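Local coordinates for putative endonuclease/exonuclease/phosphatase family protein (Bacteroides thetaiotaomicron, PDB 3MPR) that probably cleaves phosphoester bonds, perhaps in nucleic acids, as a metal-dependent hydrolase of the endonuclease/exonuclease/phosphatase family, at residues A[12-17]-A[50-55]; A[68-73]-A[84-89]; A[118-123]-A[140-145]; A[7-12]-A[44-49]; A[28-33]-A[273-278]. All coordinates share one frame; numbering follows the deposited sequence.

Interaction 1: A[12-17]-A[50-55]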
# COMPACT_ATOMS: atom_id res chain seq x y z
N TYR A 12 5.90 -0.70 13.24
CA TYR A 12 4.65 -1.46 13.32
C TYR A 12 4.55 -2.15 14.66
O TYR A 12 5.33 -3.07 14.94
CB TYR A 12 4.62 -2.51 12.21
CG TYR A 12 3.26 -3.03 11.82
CD1 TYR A 12 2.10 -2.60 12.45
CD2 TYR A 12 3.13 -3.96 10.80
CE1 TYR A 12 0.85 -3.08 12.06
CE2 TYR A 12 1.88 -4.46 10.40
CZ TYR A 12 0.75 -4.01 11.04
OH TYR A 12 -0.49 -4.50 10.65
N ASN A 13 3.60 -1.73 15.48
CA ASN A 13 3.31 -2.42 16.73
C ASN A 13 2.44 -3.64 16.43
O ASN A 13 1.29 -3.50 16.02
CB ASN A 13 2.61 -1.48 17.70
CG ASN A 13 2.28 -2.15 19.03
OD1 ASN A 13 2.00 -3.34 19.08
ND2 ASN A 13 2.31 -1.38 20.10
N LEU A 14 2.99 -4.83 16.63
CA LEU A 14 2.34 -6.07 16.18
C LEU A 14 1.36 -6.64 17.20
O LEU A 14 0.66 -7.62 16.92
CB LEU A 14 3.40 -7.11 15.79
CG LEU A 14 4.44 -6.67 14.75
CD1 LEU A 14 5.16 -7.88 14.16
CD2 LEU A 14 3.79 -5.86 13.63
N ARG A 15 1.31 -6.01 18.37
CA ARG A 15 0.40 -6.41 19.45
C ARG A 15 0.79 -7.75 20.11
O ARG A 15 0.82 -8.80 19.46
CB ARG A 15 -1.05 -6.45 18.96
CG ARG A 15 -2.08 -6.77 20.05
CD ARG A 15 -1.98 -5.77 21.19
NE ARG A 15 -3.03 -5.95 22.20
CZ ARG A 15 -2.96 -5.43 23.42
NH1 ARG A 15 -1.89 -4.71 23.76
NH2 ARG A 15 -3.93 -5.63 24.29
N ASN A 16 1.09 -7.70 21.39
CA ASN A 16 1.51 -8.91 22.09
C ASN A 16 0.44 -9.99 22.01
O ASN A 16 -0.76 -9.70 22.06
CB ASN A 16 1.87 -8.60 23.54
CG ASN A 16 0.65 -8.33 24.39
OD1 ASN A 16 0.29 -7.18 24.63
ND2 ASN A 16 0.01 -9.39 24.84
N ALA A 17 0.87 -11.23 21.88
CA ALA A 17 -0.07 -12.35 21.82
C ALA A 17 -0.66 -12.62 23.20
O ALA A 17 0.08 -12.88 24.15
CB ALA A 17 0.61 -13.58 21.27
N GLN A 50 7.02 -3.56 17.78
CA GLN A 50 6.86 -3.50 19.22
C GLN A 50 5.91 -4.60 19.70
O GLN A 50 5.08 -5.11 18.93
CB GLN A 50 6.40 -2.12 19.67
CG GLN A 50 7.26 -0.96 19.14
CD GLN A 50 6.88 -0.52 17.74
OE1 GLN A 50 5.70 -0.44 17.39
NE2 GLN A 50 7.89 -0.22 16.92
N GLU A 51 6.08 -4.98 20.97
CA GLU A 51 5.20 -5.89 21.70
C GLU A 51 5.37 -7.39 21.48
O GLU A 51 4.66 -8.18 22.09
CB GLU A 51 3.72 -5.51 21.52
CG GLU A 51 3.36 -4.20 22.17
CD GLU A 51 1.86 -4.03 22.41
OE1 GLU A 51 1.15 -5.04 22.60
OE2 GLU A 51 1.41 -2.86 22.44
N CYS A 52 6.28 -7.80 20.61
CA CYS A 52 6.41 -9.23 20.35
C CYS A 52 7.11 -10.00 21.47
O CYS A 52 8.19 -9.63 21.90
CB CYS A 52 7.19 -9.47 19.06
SG CYS A 52 6.25 -9.07 17.57
N PHE A 53 6.50 -11.10 21.89
CA PHE A 53 7.22 -12.06 22.70
C PHE A 53 8.09 -12.87 21.75
O PHE A 53 7.89 -12.83 20.54
CB PHE A 53 6.24 -12.95 23.47
CG PHE A 53 5.47 -12.23 24.53
CD1 PHE A 53 6.11 -11.77 25.67
CD2 PHE A 53 4.10 -12.04 24.41
CE1 PHE A 53 5.40 -11.12 26.66
CE2 PHE A 53 3.40 -11.38 25.40
CZ PHE A 53 4.05 -10.92 26.52
N LEU A 54 9.06 -13.60 22.28
CA LEU A 54 9.97 -14.32 21.41
C LEU A 54 9.24 -15.28 20.46
O LEU A 54 9.63 -15.42 19.31
CB LEU A 54 11.02 -15.09 22.23
CG LEU A 54 12.02 -15.94 21.44
CD1 LEU A 54 12.82 -15.08 20.47
CD2 LEU A 54 12.95 -16.71 22.38
N HIS A 55 8.19 -15.94 20.94
CA HIS A 55 7.50 -16.88 20.06
C HIS A 55 6.90 -16.18 18.84
O HIS A 55 6.91 -16.73 17.74
CB HIS A 55 6.48 -17.75 20.81
CG HIS A 55 5.22 -17.04 21.19
ND1 HIS A 55 5.07 -16.37 22.39
CD2 HIS A 55 4.02 -16.97 20.58
CE1 HIS A 55 3.85 -15.88 22.47
NE2 HIS A 55 3.19 -16.23 21.39

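Interaction 2: A[68-73]-A[84-89]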
# COMPACT_ATOMS: atom_id res chain seq x y z
N ASP A 68 15.86 -11.24 8.82
CA ASP A 68 16.24 -11.64 10.18
C ASP A 68 15.78 -10.55 11.14
O ASP A 68 15.27 -9.52 10.70
CB ASP A 68 17.75 -11.82 10.28
CG ASP A 68 18.13 -12.91 11.28
OD1 ASP A 68 17.38 -13.16 12.27
OD2 ASP A 68 19.20 -13.52 11.08
N TYR A 69 15.96 -10.77 12.43
CA TYR A 69 15.67 -9.71 13.40
C TYR A 69 16.77 -9.61 14.44
O TYR A 69 17.54 -10.54 14.65
CB TYR A 69 14.31 -9.93 14.07
CG TYR A 69 14.23 -11.21 14.90
CD1 TYR A 69 13.72 -12.38 14.37
CD2 TYR A 69 14.68 -11.23 16.22
CE1 TYR A 69 13.65 -13.55 15.13
CE2 TYR A 69 14.62 -12.38 16.99
CZ TYR A 69 14.10 -13.54 16.44
OH TYR A 69 14.04 -14.68 17.19
N ILE A 70 16.84 -8.45 15.10
CA ILE A 70 17.72 -8.25 16.23
C ILE A 70 16.91 -7.63 17.34
O ILE A 70 15.85 -7.05 17.08
CB ILE A 70 18.89 -7.33 15.89
CG1 ILE A 70 18.37 -6.01 15.32
CG2 ILE A 70 19.83 -8.00 14.87
CD1 ILE A 70 19.47 -5.01 15.01
N GLY A 71 17.38 -7.76 18.58
CA GLY A 71 16.71 -7.13 19.71
C GLY A 71 16.37 -8.15 20.78
O GLY A 71 15.85 -9.22 20.46
N VAL A 72 16.65 -7.83 22.03
CA VAL A 72 16.44 -8.77 23.13
C VAL A 72 15.18 -8.48 23.95
O VAL A 72 14.59 -7.41 23.83
CB VAL A 72 17.65 -8.83 24.08
CG1 VAL A 72 18.93 -9.10 23.31
CG2 VAL A 72 17.75 -7.53 24.88
N GLY A 73 14.79 -9.44 24.78
CA GLY A 73 13.62 -9.30 25.63
C GLY A 73 13.81 -8.23 26.69
O GLY A 73 14.86 -8.16 27.32
N SER A 84 11.55 -4.86 21.37
CA SER A 84 11.54 -3.80 20.37
C SER A 84 12.35 -4.31 19.18
O SER A 84 13.31 -3.68 18.74
CB SER A 84 12.17 -2.53 20.94
OG SER A 84 11.37 -2.03 22.00
N ALA A 85 11.96 -5.47 18.65
CA ALA A 85 12.78 -6.13 17.65
C ALA A 85 12.79 -5.39 16.31
O ALA A 85 11.76 -4.88 15.88
CB ALA A 85 12.33 -7.56 17.45
N ILE A 86 13.96 -5.35 15.67
CA ILE A 86 14.11 -4.75 14.33
C ILE A 86 14.28 -5.86 13.30
O ILE A 86 15.15 -6.73 13.46
CB ILE A 86 15.32 -3.79 14.29
CG1 ILE A 86 15.11 -2.62 15.27
CG2 ILE A 86 15.58 -3.26 12.87
CD1 ILE A 86 16.41 -1.89 15.66
N PHE A 87 13.43 -5.87 12.27
CA PHE A 87 13.52 -6.84 11.18
C PHE A 87 14.17 -6.18 9.98
O PHE A 87 13.95 -4.99 9.73
CB PHE A 87 12.12 -7.35 10.78
CG PHE A 87 11.54 -8.38 11.72
CD1 PHE A 87 10.99 -8.00 12.94
CD2 PHE A 87 11.51 -9.71 11.36
CE1 PHE A 87 10.46 -8.93 13.79
CE2 PHE A 87 10.97 -10.65 12.22
CZ PHE A 87 10.44 -10.26 13.44
N TYR A 88 14.96 -6.93 9.21
CA TYR A 88 15.60 -6.36 8.03
C TYR A 88 15.84 -7.44 6.99
O TYR A 88 15.90 -8.62 7.31
CB TYR A 88 16.92 -5.68 8.41
CG TYR A 88 17.94 -6.65 8.93
CD1 TYR A 88 17.85 -7.14 10.23
CD2 TYR A 88 18.98 -7.11 8.13
CE1 TYR A 88 18.78 -8.06 10.71
CE2 TYR A 88 19.90 -8.02 8.61
CZ TYR A 88 19.80 -8.48 9.90
OH TYR A 88 20.70 -9.39 10.41
N ARG A 89 15.95 -7.03 5.72
CA ARG A 89 16.22 -7.97 4.63
C ARG A 89 17.70 -8.32 4.64
O ARG A 89 18.54 -7.44 4.50
CB ARG A 89 15.88 -7.34 3.28
CG ARG A 89 14.40 -7.25 3.03
CD ARG A 89 14.13 -6.97 1.57
NE ARG A 89 14.65 -8.03 0.71
CZ ARG A 89 14.29 -8.18 -0.56
NH1 ARG A 89 13.41 -7.34 -1.09
NH2 ARG A 89 14.80 -9.16 -1.29
O HOH W 1 14.11 -5.80 21.61

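Interaction 3: A[118-123]-A[140-145]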
# COMPACT_ATOMS: atom_id res chain seq x y z
N LEU A 118 6.71 0.09 33.80
CA LEU A 118 7.32 -1.11 33.25
C LEU A 118 8.72 -0.82 32.70
O LEU A 118 8.99 0.30 32.27
CB LEU A 118 6.44 -1.71 32.15
CG LEU A 118 5.34 -2.71 32.54
CD1 LEU A 118 4.61 -2.28 33.79
CD2 LEU A 118 4.36 -2.91 31.39
N PRO A 119 9.61 -1.82 32.70
CA PRO A 119 10.88 -1.62 32.00
C PRO A 119 10.61 -1.46 30.52
O PRO A 119 9.67 -2.05 29.99
CB PRO A 119 11.65 -2.92 32.25
CG PRO A 119 10.56 -3.94 32.50
CD PRO A 119 9.49 -3.19 33.26
N ARG A 120 11.42 -0.64 29.85
CA ARG A 120 11.20 -0.33 28.44
C ARG A 120 12.55 -0.38 27.76
O ARG A 120 13.54 0.12 28.30
CB ARG A 120 10.59 1.07 28.30
CG ARG A 120 9.29 1.26 29.08
CD ARG A 120 8.14 0.48 28.46
NE ARG A 120 6.89 0.70 29.18
CZ ARG A 120 5.68 0.40 28.70
NH1 ARG A 120 5.56 -0.13 27.49
NH2 ARG A 120 4.60 0.64 29.43
N ILE A 121 12.61 -1.00 26.59
CA ILE A 121 13.88 -1.25 25.95
C ILE A 121 13.94 -0.58 24.58
O ILE A 121 12.93 -0.50 23.88
CB ILE A 121 14.15 -2.78 25.84
CG1 ILE A 121 15.63 -3.07 25.57
CG2 ILE A 121 13.26 -3.42 24.76
CD1 ILE A 121 15.97 -4.56 25.53
N CYS A 122 15.11 -0.06 24.24
CA CYS A 122 15.39 0.43 22.91
C CYS A 122 16.44 -0.49 22.31
O CYS A 122 17.50 -0.71 22.90
CB CYS A 122 15.91 1.87 22.96
SG CYS A 122 16.41 2.51 21.36
N SER A 123 16.13 -1.07 21.15
CA SER A 123 17.08 -1.91 20.43
C SER A 123 17.54 -1.17 19.19
O SER A 123 16.80 -0.39 18.60
CB SER A 123 16.44 -3.25 20.04
OG SER A 123 16.01 -3.96 21.18
N ASN A 140 14.82 1.52 17.69
CA ASN A 140 13.41 1.18 17.81
C ASN A 140 13.05 1.01 19.29
O ASN A 140 13.82 0.44 20.05
CB ASN A 140 13.15 -0.11 17.03
CG ASN A 140 11.72 -0.57 17.11
OD1 ASN A 140 10.78 0.21 16.92
ND2 ASN A 140 11.53 -1.86 17.39
N LEU A 141 11.89 1.53 19.70
CA LEU A 141 11.53 1.49 21.11
C LEU A 141 10.02 1.49 21.32
O LEU A 141 9.24 1.63 20.38
CB LEU A 141 12.16 2.67 21.88
CG LEU A 141 11.83 4.11 21.45
CD1 LEU A 141 10.42 4.53 21.86
CD2 LEU A 141 12.84 5.08 22.03
N HIS A 142 9.63 1.32 22.57
CA HIS A 142 8.24 1.38 22.98
C HIS A 142 8.23 2.08 24.34
O HIS A 142 8.75 1.54 25.31
CB HIS A 142 7.66 -0.03 23.10
CG HIS A 142 6.20 -0.06 23.41
ND1 HIS A 142 5.46 -1.22 23.40
CD2 HIS A 142 5.33 0.93 23.74
CE1 HIS A 142 4.20 -0.95 23.71
NE2 HIS A 142 4.10 0.35 23.92
N MSE A 143 7.68 3.29 24.37
CA MSE A 143 7.71 4.15 25.55
C MSE A 143 6.74 3.69 26.65
O MSE A 143 5.82 2.92 26.40
CB MSE A 143 7.34 5.57 25.14
CG MSE A 143 8.31 6.27 24.22
SE MSE A 143 9.91 6.75 25.24
CE MSE A 143 10.35 8.42 24.35
N ASP A 144 6.95 4.18 27.88
CA ASP A 144 6.06 3.83 28.98
C ASP A 144 4.78 4.66 28.89
O ASP A 144 4.83 5.82 28.48
CB ASP A 144 6.75 4.05 30.33
CG ASP A 144 5.98 3.44 31.48
OD1 ASP A 144 5.37 4.20 32.27
OD2 ASP A 144 5.96 2.21 31.58
N HIS A 145 3.65 4.09 29.29
CA HIS A 145 2.38 4.80 29.14
C HIS A 145 2.05 5.71 30.33
O HIS A 145 1.28 6.64 30.20
CB HIS A 145 1.23 3.83 28.89
CG HIS A 145 1.07 2.79 29.96
ND1 HIS A 145 2.08 1.91 30.30
CD2 HIS A 145 0.03 2.49 30.78
CE1 HIS A 145 1.67 1.12 31.27
NE2 HIS A 145 0.42 1.45 31.57
O HOH W 2 9.61 -1.60 25.75

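Interaction 4: A[7-12]-A[44-49]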
# COMPACT_ATOMS: atom_id res chain seq x y z
N LEU A 7 15.77 3.83 0.77
CA LEU A 7 15.34 2.88 1.80
C LEU A 7 13.83 2.97 2.03
O LEU A 7 13.28 4.06 2.12
CB LEU A 7 16.02 3.22 3.13
CG LEU A 7 17.52 3.07 3.27
CD1 LEU A 7 17.96 3.58 4.63
CD2 LEU A 7 17.92 1.62 3.07
N THR A 8 13.18 1.82 2.21
CA THR A 8 11.81 1.83 2.70
C THR A 8 11.81 1.30 4.12
O THR A 8 12.23 0.17 4.35
CB THR A 8 10.90 0.95 1.85
OG1 THR A 8 10.83 1.51 0.54
CG2 THR A 8 9.50 0.90 2.45
N VAL A 9 11.37 2.12 5.06
CA VAL A 9 11.37 1.71 6.46
C VAL A 9 9.95 1.77 7.00
O VAL A 9 9.07 2.38 6.38
CB VAL A 9 12.31 2.58 7.32
CG1 VAL A 9 13.74 2.55 6.74
CG2 VAL A 9 11.79 4.02 7.42
N ALA A 10 9.72 1.10 8.13
CA ALA A 10 8.41 1.08 8.76
C ALA A 10 8.53 0.95 10.27
O ALA A 10 9.57 0.53 10.80
CB ALA A 10 7.56 -0.05 8.21
N SER A 11 7.46 1.33 10.95
CA SER A 11 7.30 1.10 12.38
C SER A 11 5.94 0.42 12.52
O SER A 11 4.94 0.88 11.98
CB SER A 11 7.30 2.43 13.13
OG SER A 11 7.18 2.20 14.54
N TYR A 12 5.90 -0.70 13.24
CA TYR A 12 4.65 -1.46 13.32
C TYR A 12 4.55 -2.15 14.66
O TYR A 12 5.33 -3.07 14.94
CB TYR A 12 4.62 -2.51 12.21
CG TYR A 12 3.26 -3.03 11.82
CD1 TYR A 12 2.10 -2.60 12.45
CD2 TYR A 12 3.13 -3.96 10.80
CE1 TYR A 12 0.85 -3.08 12.06
CE2 TYR A 12 1.88 -4.46 10.40
CZ TYR A 12 0.75 -4.01 11.04
OH TYR A 12 -0.49 -4.50 10.65
N PHE A 44 8.87 -3.56 2.92
CA PHE A 44 9.65 -2.99 4.03
C PHE A 44 11.10 -3.52 3.95
O PHE A 44 11.33 -4.73 4.05
CB PHE A 44 9.07 -3.38 5.40
CG PHE A 44 7.66 -2.90 5.68
CD1 PHE A 44 6.97 -2.07 4.81
CD2 PHE A 44 7.02 -3.29 6.86
CE1 PHE A 44 5.67 -1.65 5.10
CE2 PHE A 44 5.73 -2.87 7.17
CZ PHE A 44 5.05 -2.04 6.28
N ASP A 45 12.08 -2.64 3.77
CA ASP A 45 13.47 -3.07 3.77
C ASP A 45 13.92 -3.38 5.19
O ASP A 45 14.65 -4.34 5.45
CB ASP A 45 14.38 -1.98 3.22
CG ASP A 45 14.17 -1.73 1.74
OD1 ASP A 45 13.70 -2.65 1.03
OD2 ASP A 45 14.49 -0.62 1.29
N ILE A 46 13.50 -2.53 6.11
CA ILE A 46 13.85 -2.65 7.51
C ILE A 46 12.76 -2.00 8.33
O ILE A 46 12.28 -0.93 7.99
CB ILE A 46 15.23 -2.02 7.78
CG1 ILE A 46 15.55 -2.00 9.27
CG2 ILE A 46 15.31 -0.63 7.18
CD1 ILE A 46 17.03 -1.91 9.54
N PHE A 47 12.34 -2.66 9.40
CA PHE A 47 11.26 -2.09 10.20
C PHE A 47 11.39 -2.42 11.68
O PHE A 47 11.89 -3.48 12.04
CB PHE A 47 9.87 -2.51 9.66
CG PHE A 47 9.62 -4.00 9.61
CD1 PHE A 47 10.16 -4.79 8.60
CD2 PHE A 47 8.77 -4.61 10.52
CE1 PHE A 47 9.89 -6.15 8.54
CE2 PHE A 47 8.50 -5.96 10.47
CZ PHE A 47 9.06 -6.73 9.47
N GLY A 48 10.96 -1.48 12.52
CA GLY A 48 10.91 -1.66 13.95
C GLY A 48 9.55 -2.22 14.31
O GLY A 48 8.53 -1.81 13.75
N THR A 49 9.55 -3.19 15.21
CA THR A 49 8.32 -3.75 15.73
C THR A 49 8.23 -3.53 17.23
O THR A 49 9.24 -3.35 17.90
CB THR A 49 8.24 -5.27 15.46
OG1 THR A 49 9.28 -5.94 16.20
CG2 THR A 49 8.37 -5.56 13.97
O HOH W 3 11.98 -1.22 -1.29

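Interaction 5: A[28-33]-A[273-278]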
# COMPACT_ATOMS: atom_id res chain seq x y z
N TRP A 28 -3.45 -13.65 17.67
CA TRP A 28 -2.17 -13.63 16.98
C TRP A 28 -2.11 -14.60 15.81
O TRP A 28 -1.69 -14.23 14.72
CB TRP A 28 -1.03 -13.91 17.96
CG TRP A 28 0.34 -14.06 17.33
CD1 TRP A 28 1.09 -15.20 17.27
CD2 TRP A 28 1.11 -13.04 16.68
NE1 TRP A 28 2.28 -14.95 16.62
CE2 TRP A 28 2.31 -13.63 16.25
CE3 TRP A 28 0.89 -11.68 16.42
CZ2 TRP A 28 3.30 -12.91 15.58
CZ3 TRP A 28 1.87 -10.97 15.75
CH2 TRP A 28 3.06 -11.58 15.33
N GLY A 29 -2.55 -15.84 16.03
CA GLY A 29 -2.40 -16.86 15.01
C GLY A 29 -3.15 -16.55 13.73
O GLY A 29 -2.72 -16.92 12.64
N GLN A 30 -4.27 -15.86 13.86
CA GLN A 30 -5.07 -15.44 12.72
C GLN A 30 -4.48 -14.18 12.06
O GLN A 30 -4.54 -14.03 10.83
CB GLN A 30 -6.50 -15.19 13.20
CG GLN A 30 -7.44 -14.56 12.19
CD GLN A 30 -8.87 -14.51 12.68
OE1 GLN A 30 -9.56 -15.53 12.74
NE2 GLN A 30 -9.34 -13.31 13.03
N ARG A 31 -3.90 -13.30 12.86
CA ARG A 31 -3.47 -11.97 12.41
C ARG A 31 -2.13 -11.96 11.71
O ARG A 31 -1.94 -11.28 10.71
CB ARG A 31 -3.31 -11.01 13.60
CG ARG A 31 -4.57 -10.69 14.35
CD ARG A 31 -4.37 -9.51 15.29
NE ARG A 31 -3.55 -9.78 16.46
CZ ARG A 31 -2.29 -9.36 16.61
NH1 ARG A 31 -1.70 -8.66 15.63
NH2 ARG A 31 -1.63 -9.63 17.74
N TYR A 32 -1.16 -12.68 12.28
CA TYR A 32 0.22 -12.51 11.85
C TYR A 32 0.52 -12.91 10.40
O TYR A 32 1.37 -12.30 9.77
CB TYR A 32 1.22 -13.12 12.86
CG TYR A 32 1.64 -14.56 12.64
CD1 TYR A 32 2.52 -14.90 11.63
CD2 TYR A 32 1.18 -15.57 13.48
CE1 TYR A 32 2.92 -16.22 11.44
CE2 TYR A 32 1.56 -16.88 13.29
CZ TYR A 32 2.43 -17.21 12.28
OH TYR A 32 2.81 -18.52 12.11
N PRO A 33 -0.20 -13.91 9.86
CA PRO A 33 0.06 -14.19 8.45
C PRO A 33 -0.28 -12.98 7.57
O PRO A 33 0.39 -12.75 6.57
CB PRO A 33 -0.86 -15.37 8.16
CG PRO A 33 -0.99 -16.07 9.50
CD PRO A 33 -1.08 -14.91 10.48
N GLU A 273 -16.80 -9.66 8.91
CA GLU A 273 -16.48 -8.36 9.46
C GLU A 273 -15.03 -8.00 9.18
O GLU A 273 -14.17 -8.88 9.06
CB GLU A 273 -16.74 -8.31 10.96
CG GLU A 273 -15.88 -9.23 11.79
CD GLU A 273 -16.30 -9.25 13.26
OE1 GLU A 273 -16.04 -8.26 13.98
OE2 GLU A 273 -16.91 -10.26 13.70
N ALA A 274 -14.75 -6.71 9.06
CA ALA A 274 -13.39 -6.26 8.86
C ALA A 274 -12.59 -6.48 10.14
O ALA A 274 -13.13 -6.35 11.24
CB ALA A 274 -13.36 -4.79 8.47
N ARG A 275 -11.32 -6.82 9.98
CA ARG A 275 -10.40 -7.00 11.10
C ARG A 275 -9.12 -6.26 10.76
O ARG A 275 -8.69 -6.29 9.61
CB ARG A 275 -10.03 -8.49 11.24
CG ARG A 275 -11.16 -9.40 11.69
CD ARG A 275 -11.34 -9.30 13.19
NE ARG A 275 -12.43 -10.15 13.67
CZ ARG A 275 -12.83 -10.19 14.94
NH1 ARG A 275 -12.23 -9.43 15.85
NH2 ARG A 275 -13.84 -10.98 15.29
N THR A 276 -8.50 -5.61 11.74
CA THR A 276 -7.22 -4.96 11.49
C THR A 276 -6.11 -5.95 11.84
O THR A 276 -6.23 -6.69 12.81
CB THR A 276 -7.07 -3.66 12.29
OG1 THR A 276 -7.22 -3.95 13.69
CG2 THR A 276 -8.12 -2.65 11.86
N PRO A 277 -5.04 -6.00 11.03
CA PRO A 277 -3.96 -6.97 11.26
C PRO A 277 -3.28 -6.76 12.62
O PRO A 277 -2.81 -7.72 13.20
CB PRO A 277 -3.00 -6.69 10.11
CG PRO A 277 -3.88 -6.15 9.01
CD PRO A 277 -4.91 -5.32 9.73
N SER A 278 -3.23 -5.52 13.10
CA SER A 278 -2.83 -5.27 14.48
C SER A 278 -3.67 -4.14 15.03
O SER A 278 -4.47 -3.56 14.31
CB SER A 278 -1.35 -4.91 14.58
OG SER A 278 -1.02 -4.67 15.94

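Interaction 1: A[12-17]-A[50-55]
The Glu51 carboxylate gathers the polar groups of Asn13, Arg15 and Asn16. OE2 of Glu51 accepts a nearly straight bond from Asn13 ND2 (2.9 Å), which arrives from above the carboxylate plane. OE1 of Glu51 takes two donors: Asn16 N at 2.9 Å, on the anti side, and Arg15 NH1, which forms a salt bridge at 3.3 Å through the syn lone pair. NE of Arg15 pairs with Asp21. Asparagine suits position 13 because its amide works at both ends. With CG anti to the backbone N (chi1 180°), Asn13 OD1 closes an Asx turn by accepting Arg15 N at 2.8 Å, while Asn13 ND2 serves Glu51 and also Asp178. Glu51 is a known magnesium ligand of this protein, although none is bound here.

Among backbone bonds, Leu14 N to Gln50 O (3.1 Å) is the firmer and Gln50 N to Tyr12 O is weak; they belong to a parallel bridge between Asn13 and Gln50. Apolar contact is modest, with Leu14 CD1 3.8 Å from Cys52 SG.

The contact continues two neighbouring strands past their ends: Leu14 packs on Ile35 of helix 28-41 and Met60 of helix 54-63, and His142 of strand 135-142 lies against Asn13, Gln50 and Glu51.

Interaction 2: A[68-73]-A[84-89]
Tyr69 and Phe87 form a non-hydrogen-bonded pair in an antiparallel ladder, where edge strand 67-70 joins strand 86-89 of the seven-stranded sheet; their side chains lie side by side with ring planes 44° apart. The tight part runs from Asp68 to Ile70. Four backbone bonds flank the pair, among them Ile86 N to Ile70 O at 2.9 Å and Tyr88 N to Asp68 O at 3.0 Å. On one side Ile70 CG1 rests 3.9 Å from Ile86 CB. Tyr88 CG stands between its backbone N and carbonyl carbon (chi1 65°), and its OH comes 3.8 Å from Asp68 CB; Ile95 and Phe127 cover this apolar face. On the other, Phe87 packs on Leu57 and Met60 of helix 54-63, while Tyr69 is partly exposed.

Beyond Ile70 the ladder loosens. At the backbone angles of Gly71 (phi 125°) a CB would jam against Ile70 O and lie tight against Ala85 CA, so glycine suits the place. Past it a water bridges Val72 O and Ser84 N.

Tyr69 CB makes a CH-pi contact, 3.7 Å from the centroid of the Phe87 ring.

Interaction 3: A[118-123]-A[140-145]
Arg120 and Asp144 form a side-on salt bridge, two nitrogens gripping one oxygen with guanidinium and carboxylate planes 76° apart. The Arg120 chain bends at chi2 (-71°), and NE reaches the anti lone pair of Asp144 OD2 at 3.0 Å; NH2 of Arg120 meets OD2, also at 3.0 Å, from above the carboxylate plane. A third donor, Leu118 N, completes the set on Asp144 OD2 at 3.2 Å. OD1 of Asp144 accepts backbone N-H groups of Gly147, Ile146 and Val117.

NH1 of Arg120 lies 3.8 Å above the centre of the His142 ring and bonds to an unidentified ligand. A leucine in place of Arg120 would probably leave Asp144 OD2 with Leu118 N alone of these three donors and take the covering group off the His142 ring.

Along the hairpin of strands 121-129 and 135-142, Ser123 and Asn140 exchange two backbone bonds, Asn140 N to Ser123 O being 2.9 Å. Where the strands spread, a water links Ile121 N to His142 O. His142 N is buried without a partner. Asn140 OD1 serves Thr176 and Gln50, and ND2 Thr49 O.

So many N-H groups are consistent with a charged Asp144 that holds Arg120, and its NH1 over His142, a neighbour of the metal ligand Glu51.

Interaction 4: A[7-12]-A[44-49]
Ala10 and Phe44 make the flat contact: the Ala10 methyl CB sits over the centre of the Phe44 ring, 3.5 Å from its centroid. The Phe47 ring in turn carries Phe44 CD2 over one face, toward the rim, and also meets the Phe87 ring, with planes about 10° apart. A residue as small as alanine suits position 10, since the ring lies directly on its methyl. Strands 5-13 and 46-50 are parallel neighbours joined by a connection that includes helix 28-41, a beta-alpha-beta crossover within the DNase I-like fold of this family; Val39 of that helix packs on both Phe44 and Phe47.

Backbone bonds of a parallel ladder run along the pair, including Gly48 N to Ala10 O (3.0 Å) and Tyr12 N to Gly48 O (2.9 Å). Just before strand 46-50 begins, a side chain takes over. With Asp45 CG anti to the carbonyl carbon (chi1 -68°), Asp45 OD2 accepts Thr8 N at 2.9 Å in an almost straight bond, met from above the carboxylate plane. An alanine in place of Asp45 would probably leave Thr8 N without its acceptor, with the backbone bond from Asp45 N to Thr8 O remaining.

On the opposite face from Ala10, Val9 CG1 lies 3.6 Å from Ile46 CG2.

Interaction 5: A[28-33]-A[273-278]
Arg31 wraps the aliphatic part of its side chain and NH1 round the carbonyl oxygen of Pro277. CB starts 3.4 Å from Pro277 O. CG is anti to the carbonyl carbon of its own residue (chi1 -65°) and stays 3.6 Å from Pro277 O; CD comes nearer still, at 3.2 Å. A bend at chi3 (-71°) turns NE aside, and NE donates to Asp26 O. CZ lies at the edge of the Trp28 ring, in its plane. The tip then returns to the start: NH1 gives Pro277 O a nearly straight bond of 2.8 Å, with the oxygen in the guanidinium plane. NH1 also donates to Leu14 O, and NH2 to Arg15 O. Arginine suits the place because its three nitrogens can serve four backbone carbonyls.

The segments come from the first turns of helix 28-41 and from the end of strand 272-275, paired antiparallel with 248-251, and the loop that follows it, which carries Pro277 and Ser278. Glu273 and Ala274 on that strand pack on Asn220 and Pro219 of the second subunit.

Pro277 brings no N-H to the contact, and its ring rests on Ile35 and Met38 of the helix. Thr276 OG1 donates to Ser278 O at 2.8 Å, from above the carbonyl plane, while Ser278 OG bonds to Asn13 O. Gln30 and Arg275 are merely near each other: Gln30 binds the Tyr248 hydroxyl, and Arg275 binds Arg24 O and Asp26.

How the interactions relate
Interactions 4 and 2 are core contacts of one sheet, joined where Phe47 N meets Phe87 O; backbone ladders hold both, with aromatic rings adding to each. Interaction 3, also buried, belongs to the second sheet, and Asn140 ties it across to Thr49 of interaction 4 and Gln50 of interaction 1. Interaction 1, partly buried, shares strand 5-13 with interaction 4 but lies at and past the strand ends, where carboxylate and amide groups replace hydrocarbon around the metal ligand Glu51. Interaction 5, the smallest, is buried but peripheral, farthest from the chain's centre, and rests on one arginine, whose NH1 also reaches Leu14 O of interaction 1. Interactions 2 and 3 do not touch it; both are nested in the long loop it closes.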